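Local coordinates for nicotinate phosphoribosyltransferase (Porphyromonas gingivalis, PDB 2IM5), which probably catalyses the ATP-dependent joining of nicotinate to phosphoribosyl diphosphate, giving nicotinate mononucleotide for NAD synthesis, at residues A[216-221]-A[352-357]; A[223-228]-A[383-388]. All coordinates share one frame; numbering follows the deposited sequence.

Interaction 1: residues A[216-221]-A[352-357]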
loop_
_atom_site.group_PDB
_atom_site.type_symbol
_atom_site.label_atom_id
_atom_site.label_comp_id
_atom_site.label_asym_id
_atom_site.label_seq_id
_atom_site.Cartn_x
_atom_site.Cartn_y
_atom_site.Cartn_z
ATOM N N ILE A 216 0.324 -10.486 -5.013
ATOM C CA ILE A 216 0.646 -11.063 -6.318
ATOM C C ILE A 216 2.038 -11.693 -6.282
ATOM O O ILE A 216 2.257 -12.779 -6.800
ATOM C CB ILE A 216 0.653 -9.995 -7.432
ATOM C CG1 ILE A 216 -0.630 -9.168 -7.399
ATOM C CG2 ILE A 216 0.815 -10.662 -8.780
ATOM C CD1 ILE A 216 -1.863 -9.952 -7.621
ATOM N N GLN A 217 2.985 -10.983 -5.680
ATOM C CA GLN A 217 4.364 -11.454 -5.579
ATOM C C GLN A 217 4.463 -12.787 -4.832
ATOM O O GLN A 217 5.260 -13.647 -5.184
ATOM C CB GLN A 217 5.196 -10.405 -4.861
ATOM C CG GLN A 217 5.438 -9.156 -5.670
ATOM C CD GLN A 217 6.251 -8.137 -4.892
ATOM O OE1 GLN A 217 5.729 -7.460 -4.006
ATOM N NE2 GLN A 217 7.540 -8.045 -5.199
ATOM N N PHE A 218 3.660 -12.941 -3.783
ATOM C CA PHE A 218 3.660 -14.183 -3.023
ATOM C C PHE A 218 3.265 -15.304 -3.983
ATOM O O PHE A 218 3.914 -16.348 -4.030
ATOM C CB PHE A 218 2.660 -14.105 -1.869
ATOM C CG PHE A 218 2.458 -15.406 -1.151
ATOM C CD1 PHE A 218 3.449 -15.916 -0.314
ATOM C CD2 PHE A 218 1.281 -16.139 -1.324
ATOM C CE1 PHE A 218 3.271 -17.135 0.344
ATOM C CE2 PHE A 218 1.096 -17.360 -0.670
ATOM C CZ PHE A 218 2.087 -17.859 0.164
ATOM N N HIS A 219 2.210 -15.065 -4.765
ATOM C CA HIS A 219 1.724 -16.062 -5.713
ATOM C C HIS A 219 2.758 -16.352 -6.797
ATOM O O HIS A 219 2.879 -17.484 -7.261
ATOM C CB HIS A 219 0.399 -15.593 -6.333
ATOM C CG HIS A 219 -0.764 -15.681 -5.392
ATOM N ND1 HIS A 219 -1.620 -16.762 -5.363
ATOM C CD2 HIS A 219 -1.185 -14.846 -4.412
ATOM C CE1 HIS A 219 -2.516 -16.588 -4.408
ATOM N NE2 HIS A 219 -2.274 -15.433 -3.815
ATOM N N GLY A 220 3.509 -15.331 -7.197
ATOM C CA GLY A 220 4.519 -15.540 -8.214
ATOM C C GLY A 220 5.643 -16.426 -7.699
ATOM O O GLY A 220 6.164 -17.273 -8.417
ATOM N N ALA A 221 6.016 -16.232 -6.441
ATOM C CA ALA A 221 7.084 -17.011 -5.832
ATOM C C ALA A 221 6.677 -18.457 -5.590
ATOM O O ALA A 221 7.478 -19.368 -5.777
ATOM C CB ALA A 221 7.508 -16.369 -4.518
ATOM N N TRP A 352 10.560 -9.872 0.617
ATOM C CA TRP A 352 11.746 -10.287 -0.119
ATOM C C TRP A 352 11.770 -11.767 -0.491
ATOM O O TRP A 352 12.321 -12.144 -1.523
ATOM C CB TRP A 352 12.993 -9.943 0.698
ATOM C CG TRP A 352 14.252 -10.024 -0.099
ATOM C CD1 TRP A 352 15.150 -11.050 -0.121
ATOM C CD2 TRP A 352 14.725 -9.052 -1.034
ATOM N NE1 TRP A 352 16.158 -10.776 -1.020
ATOM C CE2 TRP A 352 15.920 -9.555 -1.593
ATOM C CE3 TRP A 352 14.250 -7.799 -1.456
ATOM C CZ2 TRP A 352 16.653 -8.852 -2.554
ATOM C CZ3 TRP A 352 14.976 -7.095 -2.410
ATOM C CH2 TRP A 352 16.167 -7.626 -2.949
ATOM N N LYS A 353 11.192 -12.598 0.364
ATOM C CA LYS A 353 11.137 -14.034 0.116
ATOM C C LYS A 353 10.042 -14.660 0.970
ATOM O O LYS A 353 9.606 -14.071 1.967
ATOM C CB LYS A 353 12.487 -14.684 0.421
ATOM C CG LYS A 353 12.912 -14.598 1.867
ATOM C CD LYS A 353 14.244 -15.306 2.087
ATOM C CE LYS A 353 14.619 -15.314 3.559
ATOM N NZ LYS A 353 15.929 -15.970 3.801
ATOM N N CYS A 354 9.604 -15.849 0.577
ATOM C CA CYS A 354 8.549 -16.542 1.290
ATOM C C CYS A 354 8.608 -18.043 1.044
ATOM O O CYS A 354 9.389 -18.528 0.223
ATOM C CB CYS A 354 7.190 -16.022 0.819
ATOM S SG CYS A 354 6.936 -16.194 -0.965
ATOM N N LYS A 355 7.768 -18.765 1.770
ATOM C CA LYS A 355 7.658 -20.209 1.638
ATOM C C LYS A 355 6.223 -20.579 2.003
ATOM O O LYS A 355 5.567 -19.850 2.747
ATOM C CB LYS A 355 8.656 -20.915 2.557
ATOM C CG LYS A 355 8.574 -20.504 4.003
ATOM C CD LYS A 355 9.438 -21.397 4.883
ATOM C CE LYS A 355 10.896 -21.353 4.497
ATOM N NZ LYS A 355 11.708 -22.249 5.376
ATOM N N MET A 356 5.737 -21.699 1.470
ATOM C CA MET A 356 4.371 -22.150 1.714
ATOM C C MET A 356 4.156 -22.683 3.135
ATOM O O MET A 356 3.097 -22.497 3.731
ATOM C CB MET A 356 3.994 -23.236 0.700
ATOM C CG MET A 356 2.515 -23.571 0.707
ATOM S SD MET A 356 1.509 -22.174 0.135
ATOM C CE MET A 356 0.914 -22.853 -1.397
ATOM N N THR A 357 5.164 -23.357 3.671
ATOM C CA THR A 357 5.088 -23.919 5.016
ATOM C C THR A 357 6.493 -23.882 5.592
ATOM O O THR A 357 7.449 -23.568 4.888
ATOM C CB THR A 357 4.619 -25.403 5.009
ATOM O OG1 THR A 357 5.621 -26.210 4.384
ATOM C CG2 THR A 357 3.320 -25.566 4.237
#
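Cys354 SG is enclosed from the helix side by Phe218 CD1 and Ala221 CB, one helical turn apart and each 3.6 Å from it in van der Waals contact. The thiol sits between the backbone N and the carbonyl carbon of its own residue (chi1 57°), the crowded position for a first torsion. This is a sulfur-aromatic contact of oblique geometry, SG lying 4.7 Å from the centroid of the Phe218 ring and 64° off its normal. Phe218 CD1 also meets Cys354 CB at 3.9 Å. The contact packs helix 213-223, which follows parallel strand 206-207, against strand 347-355, their local axes 8.6 Å apart and crossing at -61°, and so joins the family's alpha/beta barrel domain to the antiparallel sheet. Trp352 and Lys353 both pair with Glu31 in a classic beta bulge just before Cys354. The helix begins at His213, predicted to be autophosphorylated but unmodified here. At this spacing the small Ala221 suits a helix face turned directly to the strand, while the larger Phe218 reaches further, and Phe25 packs edge-to-face with it. Past the strand's end, Met356 SD comes to a looser 4.4 Å from Phe218 CZ, and Asp360 OD2 accepts a bond from Met356 N.

Interaction 2: residues A[223-228]-A[383-388]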
loop_
_atom_site.group_PDB
_atom_site.type_symbol
_atom_site.label_atom_id
_atom_site.label_comp_id
_atom_site.label_asym_id
_atom_site.label_seq_id
_atom_site.Cartn_x
_atom_site.Cartn_y
_atom_site.Cartn_z
ATOM N N TYR A 223 3.577 -20.109 -6.932
ATOM C CA TYR A 223 2.989 -20.744 -8.113
ATOM C C TYR A 223 3.690 -20.500 -9.447
ATOM O O TYR A 223 3.332 -21.107 -10.448
ATOM C CB TYR A 223 1.531 -20.319 -8.242
ATOM C CG TYR A 223 0.694 -20.713 -7.063
ATOM C CD1 TYR A 223 0.379 -22.049 -6.825
ATOM C CD2 TYR A 223 0.239 -19.759 -6.159
ATOM C CE1 TYR A 223 -0.368 -22.424 -5.711
ATOM C CE2 TYR A 223 -0.509 -20.121 -5.043
ATOM C CZ TYR A 223 -0.805 -21.454 -4.825
ATOM O OH TYR A 223 -1.530 -21.822 -3.718
ATOM N N GLY A 224 4.682 -19.622 -9.472
ATOM C CA GLY A 224 5.365 -19.347 -10.720
ATOM C C GLY A 224 4.810 -18.096 -11.369
ATOM O O GLY A 224 3.689 -17.665 -11.056
ATOM N N TYR A 225 5.580 -17.528 -12.293
ATOM C CA TYR A 225 5.192 -16.297 -12.977
ATOM C C TYR A 225 4.049 -16.391 -13.986
ATOM O O TYR A 225 3.235 -15.478 -14.085
ATOM C CB TYR A 225 6.429 -15.689 -13.638
ATOM C CG TYR A 225 7.517 -15.426 -12.629
ATOM C CD1 TYR A 225 7.364 -14.436 -11.657
ATOM C CD2 TYR A 225 8.667 -16.214 -12.594
ATOM C CE1 TYR A 225 8.321 -14.235 -10.680
ATOM C CE2 TYR A 225 9.638 -16.026 -11.616
ATOM C CZ TYR A 225 9.459 -15.035 -10.663
ATOM O OH TYR A 225 10.404 -14.831 -9.689
ATOM N N LYS A 226 3.973 -17.482 -14.735
ATOM C CA LYS A 226 2.906 -17.603 -15.719
ATOM C C LYS A 226 1.503 -17.495 -15.124
ATOM O O LYS A 226 0.655 -16.797 -15.666
ATOM C CB LYS A 226 3.055 -18.906 -16.509
ATOM C CG LYS A 226 4.213 -18.873 -17.506
ATOM C CD LYS A 226 4.346 -20.181 -18.279
ATOM C CE LYS A 226 5.414 -20.055 -19.359
ATOM N NZ LYS A 226 5.598 -21.304 -20.128
ATOM N N MET A 227 1.261 -18.160 -14.001
ATOM C CA MET A 227 -0.057 -18.120 -13.376
ATOM C C MET A 227 -0.230 -17.163 -12.195
ATOM O O MET A 227 -1.320 -17.080 -11.628
ATOM C CB MET A 227 -0.458 -19.528 -12.936
ATOM C CG MET A 227 -0.877 -20.446 -14.087
ATOM S SD MET A 227 -2.316 -19.829 -15.050
ATOM C CE MET A 227 -1.575 -19.722 -16.706
ATOM N N ALA A 228 0.823 -16.434 -11.839
ATOM C CA ALA A 228 0.766 -15.511 -10.695
ATOM C C ALA A 228 -0.470 -14.615 -10.650
ATOM O O ALA A 228 -1.266 -14.699 -9.702
ATOM C CB ALA A 228 2.024 -14.653 -10.648
ATOM N N LEU A 383 15.833 -11.965 -13.474
ATOM C CA LEU A 383 16.164 -12.487 -14.795
ATOM C C LEU A 383 15.247 -13.672 -15.117
ATOM O O LEU A 383 14.709 -13.768 -16.220
ATOM C CB LEU A 383 17.623 -12.959 -14.817
ATOM C CG LEU A 383 18.464 -12.610 -16.049
ATOM C CD1 LEU A 383 19.830 -13.289 -15.936
ATOM C CD2 LEU A 383 17.748 -13.054 -17.320
ATOM N N LEU A 384 15.087 -14.571 -14.149
ATOM C CA LEU A 384 14.251 -15.747 -14.326
ATOM C C LEU A 384 12.815 -15.330 -14.650
ATOM O O LEU A 384 12.187 -15.906 -15.528
ATOM C CB LEU A 384 14.275 -16.616 -13.059
ATOM C CG LEU A 384 13.471 -17.916 -13.129
ATOM C CD1 LEU A 384 14.117 -18.848 -14.129
ATOM C CD2 LEU A 384 13.423 -18.575 -11.758
ATOM N N ALA A 385 12.305 -14.319 -13.953
ATOM C CA ALA A 385 10.941 -13.855 -14.189
ATOM C C ALA A 385 10.811 -13.322 -15.610
ATOM O O ALA A 385 9.875 -13.676 -16.331
ATOM C CB ALA A 385 10.569 -12.777 -13.187
ATOM N N MET A 386 11.753 -12.473 -16.013
ATOM C CA MET A 386 11.728 -11.917 -17.359
ATOM C C MET A 386 11.809 -13.027 -18.410
ATOM O O MET A 386 11.025 -13.034 -19.359
ATOM C CB MET A 386 12.875 -10.917 -17.551
ATOM C CG MET A 386 12.734 -9.675 -16.678
ATOM S SD MET A 386 14.010 -8.399 -16.905
ATOM C CE MET A 386 13.268 -7.383 -18.063
ATOM N N ASN A 387 12.742 -13.959 -18.249
ATOM C CA ASN A 387 12.869 -15.052 -19.211
ATOM C C ASN A 387 11.596 -15.899 -19.234
ATOM O O ASN A 387 11.126 -16.297 -20.292
ATOM C CB ASN A 387 14.079 -15.939 -18.877
ATOM C CG ASN A 387 15.407 -15.214 -19.068
ATOM O OD1 ASN A 387 15.544 -14.402 -19.982
ATOM N ND2 ASN A 387 16.390 -15.515 -18.221
ATOM N N THR A 388 11.031 -16.160 -18.062
ATOM C CA THR A 388 9.822 -16.968 -17.964
ATOM C C THR A 388 8.647 -16.303 -18.673
ATOM O O THR A 388 7.847 -16.962 -19.329
ATOM C CB THR A 388 9.427 -17.201 -16.485
ATOM O OG1 THR A 388 10.487 -17.890 -15.809
ATOM C CG2 THR A 388 8.139 -18.023 -16.397
#
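Tyr225 leans on three residues of helix 379-389, touching Thr388 with its CB, Ala385 with its ring and, just before 383-388, Glu381 with its hydroxyl. The CB atom comes first, 4.0 Å from Thr388 CG2. CG stands anti to the carbonyl carbon of its own residue (chi1 -57°), and the ring beyond it lies over Ala385. On one side of the ring CD2 and CE2 lie close to the helix backbone, CD2 at 3.6 Å from Ala385 CA. Further out, CZ approaches Ala385 CB to 3.6 Å. The methyl stands 3.5 Å above the ring plane and over its centre, a CH-pi contact only 11° off the normal. Alanine suits this place because a single methyl lets a flat ring come down onto the helix. At the tip, Tyr225 OH hydrogen-bonds to Glu381 OE2, one turn before Ala385, while Tyr252 meets the ring edge-to-face.

The segment 223-228 is the connection between helices 213-223 and 228-240, and Gly224, with its positive phi (98°), turns the chain out of the first helix just before Tyr225. Lys226 extends its chain past Thr388, CG lying 4.2 Å from Thr388 CG2, so that two aliphatic portions meet. Thr388 OG1 turns back to its own helix and donates to Leu384 O at 2.6 Å, from above the carbonyl plane; Thr388 N reaches the same oxygen from the opposite face. The hydroxyl's proton is thus spent within the helix, and CG2 is the branch presented to Tyr225 and Lys226. Between the two segments, then, the contact is apolar and rests on dispersion and the CH-pi interaction, while the bond from the phenol to Glu381 supplies the directional polar link that should fix how Tyr225 lies along the helix.

Overall arrangement
From the N terminus the chain first lays down strands 29-36, 95-99 and 105-110 of the antiparallel sheet and the first parallel strands, and only then helix 213-223, turning through 223-228 into helix 228-240. It goes on through the remaining parallel strands before entering strand 347-355, where interaction 1 closes a loop of 130 intervening residues. Only after that does helix 379-389 arrive to close interaction 2, with 154 residues between its segments. The two loops therefore cross rather than nest. Interaction 1 joins the helix to the antiparallel sheet; interaction 2 joins the turn after that helix to the C-terminal helix. Their centres are about 12 Å apart, and they touch where Met356 CE lies 3.5 Å from Tyr223 OH.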